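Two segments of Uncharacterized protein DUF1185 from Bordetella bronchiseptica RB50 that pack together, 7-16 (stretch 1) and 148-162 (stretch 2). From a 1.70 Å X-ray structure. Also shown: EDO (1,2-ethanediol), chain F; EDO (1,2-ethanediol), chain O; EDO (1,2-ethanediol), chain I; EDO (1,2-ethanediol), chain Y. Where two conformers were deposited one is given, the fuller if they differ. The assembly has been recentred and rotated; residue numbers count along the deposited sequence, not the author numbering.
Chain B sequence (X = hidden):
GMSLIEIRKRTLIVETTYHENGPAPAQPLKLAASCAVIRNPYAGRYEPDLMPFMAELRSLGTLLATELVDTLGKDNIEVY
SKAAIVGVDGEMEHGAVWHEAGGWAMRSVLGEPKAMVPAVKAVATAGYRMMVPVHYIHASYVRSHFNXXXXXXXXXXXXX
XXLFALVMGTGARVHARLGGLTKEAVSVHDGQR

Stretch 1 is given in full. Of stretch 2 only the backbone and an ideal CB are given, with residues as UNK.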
# COMPACT_ATOMS: atom_id res chain seq x y z
N ILE B 7 -9.58 -23.41 -10.57
CA ILE B 7 -8.77 -22.87 -9.45
C ILE B 7 -7.27 -22.81 -9.77
O ILE B 7 -6.64 -23.83 -10.12
CB ILE B 7 -8.97 -23.74 -8.17
CG1 ILE B 7 -10.45 -23.88 -7.81
CG2 ILE B 7 -8.17 -23.17 -6.96
CD1 ILE B 7 -10.72 -24.89 -6.72
N ARG B 8 -6.68 -21.63 -9.61
CA ARG B 8 -5.27 -21.43 -9.81
C ARG B 8 -4.50 -21.72 -8.53
O ARG B 8 -3.50 -22.41 -8.51
CB ARG B 8 -4.98 -19.99 -10.28
CG ARG B 8 -3.50 -19.77 -10.47
CD ARG B 8 -3.14 -18.52 -11.23
NE ARG B 8 -3.54 -17.28 -10.59
CZ ARG B 8 -2.79 -16.56 -9.77
NH1 ARG B 8 -1.61 -16.99 -9.39
NH2 ARG B 8 -3.26 -15.43 -9.27
N LYS B 9 -5.00 -21.13 -7.45
CA LYS B 9 -4.38 -21.29 -6.13
C LYS B 9 -5.35 -21.06 -5.03
O LYS B 9 -6.43 -20.51 -5.24
CB LYS B 9 -3.16 -20.37 -5.98
CG LYS B 9 -3.47 -18.93 -5.98
CD LYS B 9 -2.19 -18.09 -6.10
CE LYS B 9 -1.30 -18.16 -4.90
NZ LYS B 9 -0.01 -17.40 -5.21
N ARG B 10 -4.96 -21.52 -3.86
CA ARG B 10 -5.76 -21.43 -2.65
C ARG B 10 -4.87 -21.05 -1.49
O ARG B 10 -3.66 -21.30 -1.51
CB ARG B 10 -6.40 -22.79 -2.35
CG ARG B 10 -7.52 -23.20 -3.27
CD ARG B 10 -7.92 -24.63 -3.04
NE ARG B 10 -8.55 -24.83 -1.74
CZ ARG B 10 -8.93 -25.99 -1.24
NH1 ARG B 10 -8.86 -27.08 -1.97
NH2 ARG B 10 -9.44 -26.03 -0.02
N THR B 11 -5.44 -20.36 -0.52
CA THR B 11 -4.73 -20.11 0.72
C THR B 11 -5.62 -20.42 1.90
O THR B 11 -6.85 -20.28 1.84
CB THR B 11 -4.16 -18.68 0.86
OG1 THR B 11 -5.26 -17.74 0.95
CG2 THR B 11 -3.24 -18.36 -0.32
N LEU B 12 -4.99 -20.95 2.92
CA LEU B 12 -5.65 -21.19 4.20
C LEU B 12 -4.85 -20.39 5.21
O LEU B 12 -3.65 -20.52 5.23
CB LEU B 12 -5.59 -22.67 4.55
CG LEU B 12 -6.15 -23.10 5.91
CD1 LEU B 12 -7.63 -22.81 5.94
CD2 LEU B 12 -5.90 -24.57 6.13
N ILE B 13 -5.50 -19.52 5.97
CA ILE B 13 -4.77 -18.81 7.03
C ILE B 13 -5.47 -19.03 8.34
O ILE B 13 -6.71 -19.09 8.43
CB ILE B 13 -4.52 -17.33 6.76
CG1 ILE B 13 -5.83 -16.54 6.75
CG2 ILE B 13 -3.76 -17.15 5.44
CD1 ILE B 13 -5.65 -15.05 6.50
N VAL B 14 -4.65 -19.23 9.37
CA VAL B 14 -5.14 -19.43 10.74
C VAL B 14 -4.39 -18.43 11.60
O VAL B 14 -3.19 -18.50 11.72
CB VAL B 14 -4.99 -20.85 11.33
CG1 VAL B 14 -5.57 -20.91 12.75
CG2 VAL B 14 -5.68 -21.88 10.40
N GLU B 15 -5.14 -17.49 12.16
CA GLU B 15 -4.59 -16.46 13.03
C GLU B 15 -5.01 -16.77 14.46
O GLU B 15 -6.20 -16.84 14.76
CB GLU B 15 -5.16 -15.09 12.60
CG GLU B 15 -4.66 -13.91 13.41
CD GLU B 15 -5.51 -12.67 13.19
OE1 GLU B 15 -6.73 -12.62 13.57
OE2 GLU B 15 -4.94 -11.70 12.65
N THR B 16 -4.04 -16.94 15.33
CA THR B 16 -4.30 -17.23 16.73
C THR B 16 -3.90 -16.00 17.52
O THR B 16 -2.76 -15.54 17.42
CB THR B 16 -3.49 -18.43 17.22
OG1 THR B 16 -3.72 -19.56 16.35
CG2 THR B 16 -3.85 -18.79 18.65
N UNK B 148 -12.79 -9.01 13.17
CA UNK B 148 -12.31 -8.89 11.79
C UNK B 148 -11.05 -9.65 11.58
O UNK B 148 -10.28 -9.84 12.52
CB UNK B 148 -12.09 -7.42 11.41
N UNK B 149 -10.86 -10.10 10.35
CA UNK B 149 -9.60 -10.70 9.91
C UNK B 149 -9.28 -10.17 8.50
O UNK B 149 -10.17 -10.01 7.68
CB UNK B 149 -9.68 -12.23 9.92
N UNK B 150 -8.02 -9.88 8.24
CA UNK B 150 -7.62 -9.40 6.92
C UNK B 150 -7.32 -10.56 5.99
O UNK B 150 -6.62 -11.50 6.36
CB UNK B 150 -6.40 -8.48 7.03
N UNK B 151 -7.81 -10.48 4.75
CA UNK B 151 -7.50 -11.49 3.75
C UNK B 151 -6.84 -10.82 2.54
O UNK B 151 -6.91 -9.59 2.36
CB UNK B 151 -8.76 -12.25 3.33
N UNK B 152 -6.27 -11.66 1.70
CA UNK B 152 -5.64 -11.21 0.47
C UNK B 152 -4.57 -12.17 0.03
O UNK B 152 -4.05 -12.95 0.84
CB UNK B 152 -5.05 -9.81 0.64
N UNK B 153 -4.30 -12.16 -1.26
CA UNK B 153 -3.23 -12.99 -1.85
C UNK B 153 -2.41 -12.01 -2.67
O UNK B 153 -2.94 -11.24 -3.48
CB UNK B 153 -3.77 -14.15 -2.70
N UNK B 154 -1.10 -12.11 -2.51
CA UNK B 154 -0.21 -11.15 -3.12
C UNK B 154 -0.36 -10.92 -4.62
O UNK B 154 -0.29 -9.77 -5.09
CB UNK B 154 1.23 -11.59 -2.84
N UNK B 155 -0.54 -12.01 -5.33
CA UNK B 155 -0.61 -11.99 -6.78
C UNK B 155 -2.01 -12.29 -7.30
O UNK B 155 -2.17 -12.77 -8.41
CB UNK B 155 0.38 -13.00 -7.36
N UNK B 156 -3.01 -11.98 -6.51
CA UNK B 156 -4.38 -12.24 -6.92
C UNK B 156 -5.34 -11.23 -6.31
O UNK B 156 -5.00 -10.59 -5.32
CB UNK B 156 -4.79 -13.66 -6.53
N UNK B 157 -6.48 -11.05 -6.96
CA UNK B 157 -6.87 -11.60 -8.24
C UNK B 157 -6.22 -10.77 -9.32
O UNK B 157 -6.22 -9.52 -9.25
CB UNK B 157 -8.39 -11.63 -8.40
N UNK B 158 -5.74 -11.47 -10.34
CA UNK B 158 -5.19 -10.82 -11.51
C UNK B 158 -6.46 -10.30 -12.24
O UNK B 158 -7.56 -10.62 -11.85
CB UNK B 158 -4.33 -11.76 -12.36
N UNK B 159 -6.29 -9.45 -13.26
CA UNK B 159 -7.41 -8.78 -13.85
C UNK B 159 -8.62 -9.64 -14.23
O UNK B 159 -9.76 -9.19 -14.08
CB UNK B 159 -6.91 -8.05 -15.10
N UNK B 160 -8.34 -10.85 -14.68
CA UNK B 160 -9.35 -11.76 -15.21
C UNK B 160 -9.64 -12.94 -14.27
O UNK B 160 -10.03 -14.01 -14.69
CB UNK B 160 -8.90 -12.29 -16.57
N UNK B 161 -9.42 -12.69 -12.99
CA UNK B 161 -9.67 -13.65 -11.91
C UNK B 161 -10.60 -13.10 -10.86
O UNK B 161 -10.95 -11.91 -10.84
CB UNK B 161 -8.35 -14.07 -11.25
N UNK B 162 -11.01 -14.01 -10.00
CA UNK B 162 -11.81 -13.68 -8.79
C UNK B 162 -11.28 -14.49 -7.63
O UNK B 162 -10.88 -15.66 -7.81
CB UNK B 162 -13.30 -13.96 -9.00
C1 EDO F . -0.61 -15.36 -0.43
O1 EDO F . 0.02 -14.10 -0.74
C2 EDO F . 0.20 -16.08 0.63
O2 EDO F . 0.48 -15.18 1.71
C1 EDO O . -3.19 -11.58 9.53
O1 EDO O . -3.55 -10.27 9.06
C2 EDO O . -4.16 -12.60 8.96
O2 EDO O . -4.32 -12.38 7.55
C1 EDO I . -4.82 -5.93 -17.61
O1 EDO I . -4.03 -6.99 -18.17
C2 EDO I . -5.19 -4.95 -18.71
O2 EDO I . -3.98 -4.44 -19.27
C1 EDO Y . -2.03 -22.33 16.50
O1 EDO Y . -2.91 -21.95 17.54
C2 EDO Y . -0.62 -22.17 17.02
O2 EDO Y . -0.43 -23.18 18.01

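Position 148 points its CA-to-CB bond away from stretch 1, with nothing of that stretch within 5.5 Å of the ideal CB, so many residues would suit. It is S148; its backbone O takes a 2.6 Å hydrogen bond from the O of water 3, which also donates to E15 OE1 (2.6 Å).

Position 149 points toward stretch 1, where I13 and the aliphatic part of E15 lie. A branched or long apolar residue would suit; a polar one could address E15 OE1, 4.7 Å from the ideal CB. It is I149, whose CD1 lies 4.1 Å from I13 CD1 and 4.2 Å from E15 CB.

Position 150 points sideways and has open space. Many residues would do. It is E150, and its end leads away. E150 O lies 3.7 Å from I13 CD1, and E150 N donates to water 2, which donates to E15 OE2.

Position 151 is also sideways, near I13 CD1. Apolar residues are reasonable. It is I151, its end leading away.

At 152, phi/psi of 154/155 would jam a CB against the preceding carbonyl O. Glycine is called for, and G152 is found. Water 1 links G152 O to T11 OG1.

Position 153 points toward T11 CG2 and the K9 chain. A medium apolar residue fits. It is I153: CD1 meets T11 CG2 at 3.5 Å, and CG2 meets K9 CE at 3.8 Å.

Position 154 points sideways, free of stretch 1; polar residues would serve. It is Q154.

Position 155 faces two cations, with R8 NH2 4.8 Å and K9 NZ 4.9 Å from the ideal CB. An acid is the clear choice, aspartate or perhaps glutamate. D155 splits its carboxylate: OD2 takes R8 NH1 and OD1 takes K9 NZ, both salt bridges at 2.9 Å.

At 156 the ideal CB is already 3.6 Å from R8 NH2, so a small residue suits. It is A156, closing the type I turn begun at 153.

Position 157 points away; its preceding peptide is cis, which favours proline. It is P157.

Position 158 points toward the R8 guanidinium, suggesting an acid or polar group. The residue is R158. Its NE lies over one face of that guanidinium, 3.5 Å from R8 NH2; its NH2 bridges D155 OD2 (2.8 Å), offsetting the like charges.

Positions 159 and 160 are out of reach of stretch 1; many residues would do. They are P159 and R160.

Position 161 points toward R8. A long acid could reach it. E161 does: OE2 accepts from R8 NE (2.6 Å), OE1 from R8 NH2 (2.9 Å).

Position 162 is out of reach, which leaves the choice open. It is I162.

Stretch 2, residues 148-162: SIEIGIQDAPRPREI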
# COMPACT_ATOMS: atom_id res chain seq x y z
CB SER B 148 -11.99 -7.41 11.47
OG SER B 148 -13.11 -6.58 11.60
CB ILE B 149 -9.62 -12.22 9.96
CG1 ILE B 149 -8.23 -12.76 9.61
CG2 ILE B 149 -10.68 -12.78 9.01
CD1 ILE B 149 -8.07 -14.30 9.72
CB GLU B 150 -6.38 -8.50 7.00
CG GLU B 150 -6.20 -7.68 5.71
CD GLU B 150 -4.91 -6.93 5.62
OE1 GLU B 150 -3.86 -7.59 5.55
OE2 GLU B 150 -4.97 -5.67 5.59
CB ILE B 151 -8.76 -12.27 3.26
CG1 ILE B 151 -9.73 -11.37 2.48
CG2 ILE B 151 -9.46 -12.95 4.46
CD1 ILE B 151 -10.86 -12.14 1.72
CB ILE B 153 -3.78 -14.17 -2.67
CG1 ILE B 153 -4.52 -15.13 -1.72
CG2 ILE B 153 -2.65 -14.96 -3.41
CD1 ILE B 153 -5.17 -16.33 -2.41
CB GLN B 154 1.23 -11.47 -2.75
CG GLN B 154 2.24 -10.49 -3.32
CD GLN B 154 2.69 -10.87 -4.73
OE1 GLN B 154 2.85 -12.04 -5.04
NE2 GLN B 154 2.91 -9.87 -5.58
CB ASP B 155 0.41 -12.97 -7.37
CG ASP B 155 0.01 -14.42 -7.17
OD1 ASP B 155 -0.58 -14.72 -6.12
OD2 ASP B 155 0.23 -15.24 -8.09
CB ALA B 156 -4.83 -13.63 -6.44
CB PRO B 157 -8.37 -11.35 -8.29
CG PRO B 157 -8.58 -10.17 -7.47
CD PRO B 157 -7.56 -10.20 -6.40
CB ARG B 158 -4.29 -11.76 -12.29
CG ARG B 158 -3.07 -12.09 -11.41
CD ARG B 158 -2.15 -12.95 -12.11
NE ARG B 158 -1.10 -13.44 -11.22
CZ ARG B 158 -0.08 -14.20 -11.63
NH1 ARG B 158 0.09 -14.48 -12.92
NH2 ARG B 158 0.76 -14.65 -10.75
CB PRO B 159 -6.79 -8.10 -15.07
CG PRO B 159 -5.41 -7.72 -14.59
CD PRO B 159 -4.99 -8.90 -13.73
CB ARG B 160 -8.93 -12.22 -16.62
CG ARG B 160 -8.79 -11.03 -17.57
CD ARG B 160 -8.38 -11.42 -18.95
NE ARG B 160 -6.95 -11.62 -19.04
CZ ARG B 160 -6.06 -10.64 -18.88
NH1 ARG B 160 -6.45 -9.40 -18.59
NH2 ARG B 160 -4.78 -10.93 -18.98
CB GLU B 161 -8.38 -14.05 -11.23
CG GLU B 161 -7.38 -14.67 -12.15
CD GLU B 161 -6.14 -15.12 -11.45
OE1 GLU B 161 -5.62 -14.35 -10.59
OE2 GLU B 161 -5.63 -16.22 -11.81
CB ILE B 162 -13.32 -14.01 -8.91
CG1 ILE B 162 -13.94 -13.48 -10.21
CG2 ILE B 162 -14.09 -13.46 -7.64
CD1 ILE B 162 -15.29 -14.17 -10.62
O HOH W 1 -3.74 -15.39 1.83
O HOH W 2 -5.92 -10.05 10.39
O HOH W 3 -8.04 -10.36 13.69
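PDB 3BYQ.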